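Local coordinates for protein FOKI restriction endonuclease (Planomicrobium okeanokoites, PDB 2FOK) that probably recognises a specific DNA sequence with one part and, as a type IIS restriction endonuclease, cuts both strands a short distance away using metal ions, at residues 489-494 / 502-507; 434-439 / 563-568. All blocks are in the same frame, centred on the assembly; numbering follows the deposited sequence.

Interaction 1 of 2, residues 489-494 / 502-507; sequences VEENQT and NEWWKV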
ATOM      1  N   VAL A 489      20.082 -15.873 -20.000  1.00 15.92           N
ATOM      2  CA  VAL A 489      20.094 -17.246 -20.502  1.00 17.26           C
ATOM      3  C   VAL A 489      21.503 -17.718 -20.898  1.00 21.92           C
ATOM      4  O   VAL A 489      21.860 -18.867 -20.644  1.00 23.41           O
ATOM      5  CB  VAL A 489      19.169 -17.386 -21.746  1.00 19.17           C
ATOM      6  CG1 VAL A 489      19.260 -18.786 -22.322  1.00 14.48           C
ATOM      7  CG2 VAL A 489      17.740 -17.046 -21.383  1.00 11.18           C
ATOM      8  N   GLU A 490      22.293 -16.832 -21.509  1.00 22.33           N
ATOM      9  CA  GLU A 490      23.654 -17.153 -21.967  1.00 23.23           C
ATOM     10  C   GLU A 490      24.690 -17.131 -20.858  1.00 23.21           C
ATOM     11  O   GLU A 490      25.682 -17.866 -20.894  1.00 23.27           O
ATOM     12  CB  GLU A 490      24.081 -16.183 -23.089  1.00 22.82           C
ATOM     13  CG  GLU A 490      23.161 -16.207 -24.312  1.00 21.78           C
ATOM     14  CD  GLU A 490      23.722 -15.439 -25.505  1.00 27.83           C
ATOM     15  OE1 GLU A 490      24.419 -14.427 -25.289  1.00 32.37           O
ATOM     16  OE2 GLU A 490      23.462 -15.840 -26.662  1.00 23.98           O
ATOM     17  N   GLU A 491      24.461 -16.271 -19.874  1.00 28.65           N
ATOM     18  CA  GLU A 491      25.354 -16.146 -18.734  1.00 23.06           C
ATOM     19  C   GLU A 491      25.249 -17.398 -17.858  1.00 25.58           C
ATOM     20  O   GLU A 491      26.178 -17.734 -17.122  1.00 21.68           O
ATOM     21  CB  GLU A 491      24.976 -14.914 -17.924  1.00 26.12           C
ATOM     22  CG  GLU A 491      25.680 -13.645 -18.343  1.00 20.99           C
ATOM     23  CD  GLU A 491      25.264 -12.487 -17.483  1.00 27.03           C
ATOM     24  OE1 GLU A 491      24.495 -12.727 -16.520  1.00 26.35           O
ATOM     25  OE2 GLU A 491      25.695 -11.344 -17.758  1.00 26.31           O
ATOM     26  N   ASN A 492      24.097 -18.064 -17.947  1.00 25.97           N
ATOM     27  CA  ASN A 492      23.800 -19.296 -17.216  1.00 22.95           C
ATOM     28  C   ASN A 492      24.349 -20.461 -18.037  1.00 22.12           C
ATOM     29  O   ASN A 492      24.385 -21.607 -17.585  1.00 23.78           O
ATOM     30  CB  ASN A 492      22.286 -19.473 -17.057  1.00 22.21           C
ATOM     31  CG  ASN A 492      21.926 -20.596 -16.104  1.00 22.75           C
ATOM     32  OD1 ASN A 492      22.409 -20.644 -14.977  1.00 24.29           O
ATOM     33  ND2 ASN A 492      21.076 -21.509 -16.557  1.00 21.86           N
ATOM     34  N   GLN A 493      24.739 -20.162 -19.265  1.00 18.08           N
ATOM     35  CA  GLN A 493      25.316 -21.172 -20.126  1.00 21.50           C
ATOM     36  C   GLN A 493      26.827 -21.023 -20.008  1.00 22.46           C
ATOM     37  O   GLN A 493      27.513 -21.977 -19.668  1.00 25.04           O
ATOM     38  CB  GLN A 493      24.890 -20.972 -21.579  1.00 15.14           C
ATOM     39  CG  GLN A 493      23.545 -21.600 -21.928  1.00 17.17           C
ATOM     40  CD  GLN A 493      23.037 -21.139 -23.270  1.00 13.99           C
ATOM     41  OE1 GLN A 493      23.646 -20.281 -23.912  1.00 18.88           O
ATOM     42  NE2 GLN A 493      21.918 -21.697 -23.707  1.00 11.09           N
ATOM     43  N   THR A 494      27.334 -19.814 -20.262  1.00 23.21           N
ATOM     44  CA  THR A 494      28.773 -19.560 -20.199  1.00 23.94           C
ATOM     45  C   THR A 494      29.309 -19.589 -18.781  1.00 26.23           C
ATOM     46  O   THR A 494      30.352 -20.186 -18.526  1.00 29.22           O
ATOM     47  CB  THR A 494      29.140 -18.204 -20.847  1.00 26.32           C
ATOM     48  OG1 THR A 494      28.735 -17.124 -19.992  1.00 25.21           O
ATOM     49  CG2 THR A 494      28.450 -18.065 -22.204  1.00 28.13           C
ATOM     50  N   ASN A 502      28.904 -11.491  -9.980  1.00 24.51           N
ATOM     51  CA  ASN A 502      27.942 -11.920  -8.965  1.00 21.36           C
ATOM     52  C   ASN A 502      27.472 -13.363  -9.115  1.00 24.52           C
ATOM     53  O   ASN A 502      26.625 -13.820  -8.352  1.00 29.75           O
ATOM     54  CB  ASN A 502      26.732 -10.979  -8.925  1.00 20.89           C
ATOM     55  CG  ASN A 502      25.821 -11.118 -10.130  1.00 18.61           C
ATOM     56  OD1 ASN A 502      25.582 -12.220 -10.636  1.00 20.69           O
ATOM     57  ND2 ASN A 502      25.291  -9.990 -10.591  1.00 20.28           N
ATOM     58  N   GLU A 503      28.020 -14.075 -10.098  1.00 26.45           N
ATOM     59  CA  GLU A 503      27.675 -15.477 -10.334  1.00 27.17           C
ATOM     60  C   GLU A 503      26.267 -15.856  -9.865  1.00 27.54           C
ATOM     61  O   GLU A 503      26.092 -16.829  -9.134  1.00 29.53           O
ATOM     62  CB  GLU A 503      28.702 -16.382  -9.636  1.00 22.13           C
ATOM     63  CG  GLU A 503      30.134 -16.186 -10.133  1.00 27.14           C
ATOM     64  CD  GLU A 503      31.184 -16.695  -9.150  1.00 31.09           C
ATOM     65  OE1 GLU A 503      31.311 -16.110  -8.056  1.00 32.28           O
ATOM     66  OE2 GLU A 503      31.885 -17.679  -9.470  1.00 33.60           O
ATOM     67  N   TRP A 504      25.263 -15.103 -10.291  1.00 27.75           N
ATOM     68  CA  TRP A 504      23.893 -15.393  -9.874  1.00 27.25           C
ATOM     69  C   TRP A 504      23.437 -16.825 -10.170  1.00 29.31           C
ATOM     70  O   TRP A 504      22.667 -17.409  -9.397  1.00 31.01           O
ATOM     71  CB  TRP A 504      22.912 -14.386 -10.508  1.00 21.79           C
ATOM     72  CG  TRP A 504      22.799 -14.456 -12.010  1.00 18.89           C
ATOM     73  CD1 TRP A 504      23.499 -13.716 -12.920  1.00 15.45           C
ATOM     74  CD2 TRP A 504      21.920 -15.301 -12.772  1.00 14.32           C
ATOM     75  NE1 TRP A 504      23.109 -14.043 -14.202  1.00 16.09           N
ATOM     76  CE2 TRP A 504      22.142 -15.013 -14.138  1.00 15.93           C
ATOM     77  CE3 TRP A 504      20.965 -16.272 -12.432  1.00 14.82           C
ATOM     78  CZ2 TRP A 504      21.443 -15.665 -15.167  1.00 17.17           C
ATOM     79  CZ3 TRP A 504      20.266 -16.917 -13.457  1.00  3.72           C
ATOM     80  CH2 TRP A 504      20.512 -16.607 -14.806  1.00 15.07           C
ATOM     81  N   TRP A 505      23.922 -17.393 -11.272  1.00 30.30           N
ATOM     82  CA  TRP A 505      23.542 -18.747 -11.682  1.00 27.16           C
ATOM     83  C   TRP A 505      23.741 -19.819 -10.611  1.00 29.48           C
ATOM     84  O   TRP A 505      23.198 -20.919 -10.730  1.00 26.96           O
ATOM     85  CB  TRP A 505      24.298 -19.150 -12.954  1.00 22.39           C
ATOM     86  CG  TRP A 505      25.779 -18.941 -12.863  1.00 21.22           C
ATOM     87  CD1 TRP A 505      26.695 -19.823 -12.386  1.00 20.30           C
ATOM     88  CD2 TRP A 505      26.510 -17.760 -13.224  1.00 22.64           C
ATOM     89  NE1 TRP A 505      27.952 -19.275 -12.421  1.00 22.62           N
ATOM     90  CE2 TRP A 505      27.870 -18.008 -12.931  1.00 23.46           C
ATOM     91  CE3 TRP A 505      26.149 -16.518 -13.764  1.00 26.05           C
ATOM     92  CZ2 TRP A 505      28.874 -17.060 -13.160  1.00 20.64           C
ATOM     93  CZ3 TRP A 505      27.149 -15.574 -13.992  1.00 19.35           C
ATOM     94  CH2 TRP A 505      28.494 -15.852 -13.691  1.00 21.35           C
ATOM     95  N   LYS A 506      24.509 -19.498  -9.571  1.00 29.87           N
ATOM     96  CA  LYS A 506      24.771 -20.450  -8.489  1.00 31.19           C
ATOM     97  C   LYS A 506      23.493 -20.822  -7.740  1.00 30.99           C
ATOM     98  O   LYS A 506      23.434 -21.818  -7.018  1.00 30.29           O
ATOM     99  CB  LYS A 506      25.794 -19.867  -7.511  1.00 30.27           C
ATOM    100  CG  LYS A 506      27.183 -19.713  -8.111  1.00 31.60           C
ATOM    101  CD  LYS A 506      28.231 -19.506  -7.036  1.00 29.37           C
ATOM    102  CE  LYS A 506      29.236 -20.646  -7.038  1.00 33.83           C
ATOM    103  NZ  LYS A 506      29.763 -20.928  -8.407  1.00 36.76           N
ATOM    104  N   VAL A 507      22.468 -20.008  -7.913  1.00 30.83           N
ATOM    105  CA  VAL A 507      21.198 -20.261  -7.273  1.00 29.60           C
ATOM    106  C   VAL A 507      20.733 -21.675  -7.632  1.00 28.96           C
ATOM    107  O   VAL A 507      20.157 -22.382  -6.810  1.00 30.85           O
ATOM    108  CB  VAL A 507      20.159 -19.217  -7.747  1.00 30.76           C
ATOM    109  CG1 VAL A 507      19.799 -19.469  -9.213  1.00 30.49           C
ATOM    110  CG2 VAL A 507      18.930 -19.258  -6.862  1.00 31.77           C
TER
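Trp504 and Trp505 both turn CG in between their backbone N and carbonyl carbon (chi1 65° and 51°), which carries the two neighbouring indoles from the short 3-10 segment to Glu491 and Asn492 near the end of helix 479-494. Glu491, extended beyond CG, crosses Trp504 at about a right angle and presents OE1 at the rim of the indole. Trp504 NE1 donates to Glu491 OE1 over 3.0 Å, nearly straight at 169°, with the oxygen in the ring plane and met almost along its C-O axis. On the six-membered ring of the same indole, Trp504 CH2 lies 4.1 Å from Asn492 CB, which approaches obliquely. One face of the Trp504 ring is covered off-centre by CE3 of Trp505. The Trp505 ring is itself sandwiched: Glu491 O stands over one face, 3.6 Å from Trp505 CE3, and Glu503 CA over the opposite face. Asn492 OD1 comes within 3.1 Å of Trp505 CB, but its hydrogen-bond partner is Arg495. Asn502 forms an Asx turn, its OD1 accepting from Trp504 N at 2.9 Å. A phenylalanine in place of Trp504 would probably cost Glu491 OE1 its indole N-H donor and leave a gap beside Asn492 CB. The contact ties the C-terminal end of the helix to the loop before strand 515-521 in the cleavage domain. With Trp504 and Asn500 donating to OE1 and Arg447 paired with OE2, the buried carboxylate of Glu491 is likely to stay ionised.

Interaction 2 of 2, residues 434-439 / 563-568; sequences KVYGYR and LTLEEV
Leu565 lies across one face of the Tyr438 ring, the two side chains running past each other in opposite directions. Both of its methyls meet that face: CD2 makes a CH-pi contact 4.0 Å from the ring centroid, 29° off the normal, while Leu565 CD1 sits toward the rim, 4.0 Å from Tyr438 CE1. With CG anti to its carbonyl carbon (chi1 -79°), Leu565 also brings CD2 within 3.7 Å of Tyr436 O. Tyr436 meets the same methyl quite differently, with a ring edge, CD2 to Leu565 CD2 being 4.3 Å. Between the two tyrosines Gly437 ends helix 421-436 with a positive phi, where a side chain would jam against the preceding carbonyl; the chain then enters edge strand 439-442 of the mixed sheet of the PD-(D/E)XK-type cleavage domain. Across from the two tyrosines, helix 565-569 opens with a Thr564-Glu567 capping box, in which Thr564 N donates to Glu567 OE1 at 2.9 Å and the return bond from Glu567 N to Thr564 OG1 is weak and its geometry doubtful. Val568 comes at Tyr438 from the opposite direction, CG1 reaching 3.3 Å from Tyr438 OH, and turns CG2 to the edge of Tyr436. Tyr438 OH bonds to Tyr462 OH, which also binds Leu565 O, and Tyr436 OH bonds to Leu551 O.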
ATOM      1  N   LYS A 434       5.435 -20.412  -3.412  1.00 27.45           N
ATOM      2  CA  LYS A 434       4.429 -20.754  -2.423  1.00 25.69           C
ATOM      3  C   LYS A 434       3.247 -21.540  -2.956  1.00 22.61           C
ATOM      4  O   LYS A 434       2.720 -22.406  -2.255  1.00 21.74           O
ATOM      5  CB  LYS A 434       3.919 -19.477  -1.738  1.00 26.23           C
ATOM      6  CG  LYS A 434       4.821 -18.977  -0.624  1.00 28.28           C
ATOM      7  CD  LYS A 434       4.061 -18.088   0.348  1.00 29.07           C
ATOM      8  CE  LYS A 434       5.010 -17.358   1.289  1.00 32.96           C
ATOM      9  NZ  LYS A 434       4.282 -16.420   2.199  1.00 35.95           N
ATOM     10  N   VAL A 435       2.836 -21.251  -4.188  1.00 22.33           N
ATOM     11  CA  VAL A 435       1.673 -21.917  -4.761  1.00 20.03           C
ATOM     12  C   VAL A 435       1.961 -22.993  -5.787  1.00 19.95           C
ATOM     13  O   VAL A 435       1.350 -24.065  -5.749  1.00 21.48           O
ATOM     14  CB  VAL A 435       0.698 -20.885  -5.380  1.00 22.86           C
ATOM     15  CG1 VAL A 435      -0.555 -21.592  -5.915  1.00 22.61           C
ATOM     16  CG2 VAL A 435       0.309 -19.856  -4.331  1.00 18.78           C
ATOM     17  N   TYR A 436       2.877 -22.711  -6.709  1.00 22.56           N
ATOM     18  CA  TYR A 436       3.239 -23.673  -7.747  1.00 16.89           C
ATOM     19  C   TYR A 436       4.091 -24.774  -7.139  1.00 18.14           C
ATOM     20  O   TYR A 436       3.948 -25.932  -7.489  1.00 19.01           O
ATOM     21  CB  TYR A 436       4.018 -22.983  -8.867  1.00 21.36           C
ATOM     22  CG  TYR A 436       3.155 -22.409  -9.966  1.00 15.68           C
ATOM     23  CD1 TYR A 436       2.511 -21.185  -9.803  1.00 16.66           C
ATOM     24  CD2 TYR A 436       3.023 -23.069 -11.190  1.00 17.46           C
ATOM     25  CE1 TYR A 436       1.754 -20.627 -10.843  1.00 19.89           C
ATOM     26  CE2 TYR A 436       2.279 -22.528 -12.225  1.00 16.14           C
ATOM     27  CZ  TYR A 436       1.644 -21.304 -12.046  1.00 16.17           C
ATOM     28  OH  TYR A 436       0.900 -20.762 -13.073  1.00 20.11           O
ATOM     29  N   GLY A 437       4.974 -24.404  -6.219  1.00 19.40           N
ATOM     30  CA  GLY A 437       5.812 -25.393  -5.564  1.00 17.54           C
ATOM     31  C   GLY A 437       7.268 -25.365  -5.963  1.00 16.00           C
ATOM     32  O   GLY A 437       8.037 -26.246  -5.585  1.00 19.86           O
ATOM     33  N   TYR A 438       7.659 -24.348  -6.718  1.00 17.50           N
ATOM     34  CA  TYR A 438       9.030 -24.231  -7.184  1.00 15.56           C
ATOM     35  C   TYR A 438       9.980 -23.873  -6.064  1.00 19.40           C
ATOM     36  O   TYR A 438       9.572 -23.389  -5.008  1.00 20.45           O
ATOM     37  CB  TYR A 438       9.137 -23.149  -8.265  1.00 15.40           C
ATOM     38  CG  TYR A 438       8.577 -23.542  -9.620  1.00 16.31           C
ATOM     39  CD1 TYR A 438       9.313 -24.340 -10.496  1.00 12.56           C
ATOM     40  CD2 TYR A 438       7.316 -23.099 -10.026  1.00 12.69           C
ATOM     41  CE1 TYR A 438       8.806 -24.684 -11.747  1.00 14.57           C
ATOM     42  CE2 TYR A 438       6.799 -23.439 -11.278  1.00  9.45           C
ATOM     43  CZ  TYR A 438       7.553 -24.229 -12.128  1.00 12.95           C
ATOM     44  OH  TYR A 438       7.053 -24.560 -13.362  1.00 21.25           O
ATOM     45  N   ARG A 439      11.258 -24.120  -6.310  1.00 20.53           N
ATOM     46  CA  ARG A 439      12.296 -23.777  -5.364  1.00 19.88           C
ATOM     47  C   ARG A 439      13.034 -22.672  -6.098  1.00 18.08           C
ATOM     48  O   ARG A 439      12.774 -22.452  -7.284  1.00 12.99           O
ATOM     49  CB  ARG A 439      13.208 -24.976  -5.111  1.00 24.78           C
ATOM     50  CG  ARG A 439      13.445 -25.248  -3.643  1.00 29.26           C
ATOM     51  CD  ARG A 439      13.172 -26.695  -3.294  1.00 35.04           C
ATOM     52  NE  ARG A 439      14.402 -27.367  -2.884  1.00 43.75           N
ATOM     53  CZ  ARG A 439      14.456 -28.567  -2.318  1.00 46.77           C
ATOM     54  NH1 ARG A 439      13.339 -29.252  -2.084  1.00 48.81           N
ATOM     55  NH2 ARG A 439      15.633 -29.085  -1.989  1.00 49.83           N
ATOM     56  N   LEU A 563      -2.951 -30.135 -12.343  1.00 22.91           N
ATOM     57  CA  LEU A 563      -1.815 -29.652 -13.116  1.00 19.43           C
ATOM     58  C   LEU A 563      -0.532 -30.019 -12.414  1.00 18.06           C
ATOM     59  O   LEU A 563      -0.450 -29.937 -11.198  1.00 25.48           O
ATOM     60  CB  LEU A 563      -1.878 -28.141 -13.308  1.00 19.56           C
ATOM     61  CG  LEU A 563      -0.713 -27.563 -14.133  1.00 17.33           C
ATOM     62  CD1 LEU A 563      -0.922 -27.861 -15.625  1.00 20.43           C
ATOM     63  CD2 LEU A 563      -0.614 -26.068 -13.889  1.00 13.32           C
ATOM     64  N   THR A 564       0.465 -30.451 -13.175  1.00 20.14           N
ATOM     65  CA  THR A 564       1.746 -30.806 -12.586  1.00 19.92           C
ATOM     66  C   THR A 564       2.871 -29.927 -13.122  1.00 19.60           C
ATOM     67  O   THR A 564       2.744 -29.291 -14.171  1.00 13.01           O
ATOM     68  CB  THR A 564       2.094 -32.279 -12.847  1.00 23.78           C
ATOM     69  OG1 THR A 564       2.402 -32.455 -14.233  1.00 24.96           O
ATOM     70  CG2 THR A 564       0.915 -33.193 -12.458  1.00 20.70           C
ATOM     71  N   LEU A 565       3.969 -29.882 -12.373  1.00 23.32           N
ATOM     72  CA  LEU A 565       5.140 -29.092 -12.755  1.00 24.53           C
ATOM     73  C   LEU A 565       5.808 -29.662 -14.033  1.00 27.49           C
ATOM     74  O   LEU A 565       6.579 -28.969 -14.705  1.00 27.88           O
ATOM     75  CB  LEU A 565       6.142 -29.047 -11.578  1.00 18.43           C
ATOM     76  CG  LEU A 565       5.888 -28.075 -10.404  1.00 17.79           C
ATOM     77  CD1 LEU A 565       7.201 -27.762  -9.707  1.00 14.45           C
ATOM     78  CD2 LEU A 565       5.251 -26.767 -10.894  1.00 14.07           C
ATOM     79  N   GLU A 566       5.504 -30.917 -14.372  1.00 26.67           N
ATOM     80  CA  GLU A 566       6.063 -31.550 -15.578  1.00 23.96           C
ATOM     81  C   GLU A 566       5.187 -31.178 -16.768  1.00 25.56           C
ATOM     82  O   GLU A 566       5.607 -31.260 -17.926  1.00 27.51           O
ATOM     83  CB  GLU A 566       6.105 -33.076 -15.429  1.00 20.68           C
ATOM     84  CG  GLU A 566       6.131 -33.868 -16.758  1.00 24.78           C
ATOM     85  CD  GLU A 566       7.464 -33.796 -17.499  1.00 22.18           C
ATOM     86  OE1 GLU A 566       8.443 -33.246 -16.953  1.00 25.20           O
ATOM     87  OE2 GLU A 566       7.535 -34.294 -18.637  1.00 22.25           O
ATOM     88  N   GLU A 567       3.957 -30.775 -16.469  1.00 25.56           N
ATOM     89  CA  GLU A 567       3.025 -30.371 -17.499  1.00 22.57           C
ATOM     90  C   GLU A 567       3.308 -28.931 -17.887  1.00 23.34           C
ATOM     91  O   GLU A 567       3.058 -28.531 -19.019  1.00 23.38           O
ATOM     92  CB  GLU A 567       1.603 -30.543 -16.997  1.00 24.06           C
ATOM     93  CG  GLU A 567       1.247 -32.008 -16.798  1.00 28.14           C
ATOM     94  CD  GLU A 567      -0.219 -32.228 -16.535  1.00 29.65           C
ATOM     95  OE1 GLU A 567      -0.735 -31.677 -15.545  1.00 32.90           O
ATOM     96  OE2 GLU A 567      -0.854 -32.951 -17.324  1.00 34.25           O
ATOM     97  N   VAL A 568       3.853 -28.166 -16.938  1.00 26.41           N
ATOM     98  CA  VAL A 568       4.221 -26.764 -17.150  1.00 21.67           C
ATOM     99  C   VAL A 568       5.445 -26.763 -18.070  1.00 23.54           C
ATOM    100  O   VAL A 568       5.513 -26.009 -19.040  1.00 24.29           O
ATOM    101  CB  VAL A 568       4.597 -26.072 -15.808  1.00 15.10           C
ATOM    102  CG1 VAL A 568       5.240 -24.712 -16.068  1.00 24.14           C
ATOM    103  CG2 VAL A 568       3.362 -25.901 -14.946  1.00 14.14           C
TER

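In the fold
Both contacts belong to the cleavage domain, yet they hold different elements: 489-494 / 502-507 fastens a helix end to the loop that follows it, with seven residues between, whereas 434-439 / 563-568 closes a span of more than 120 residues, within which interaction 1 is nested. Their centres are about 22 Å apart and they do not touch. The areas buried are similar, but the chemistry differs. Interaction 1, whose touching residues are all buried, has a probably ionised carboxylate, and one indole N-H to carboxylate bond crosses it beside the ring packing. Interaction 2 has no hydrogen bond across it; aliphatic and aromatic groups carry it. It is also largely buried, though Leu565 is partly exposed and Gly437 exposed.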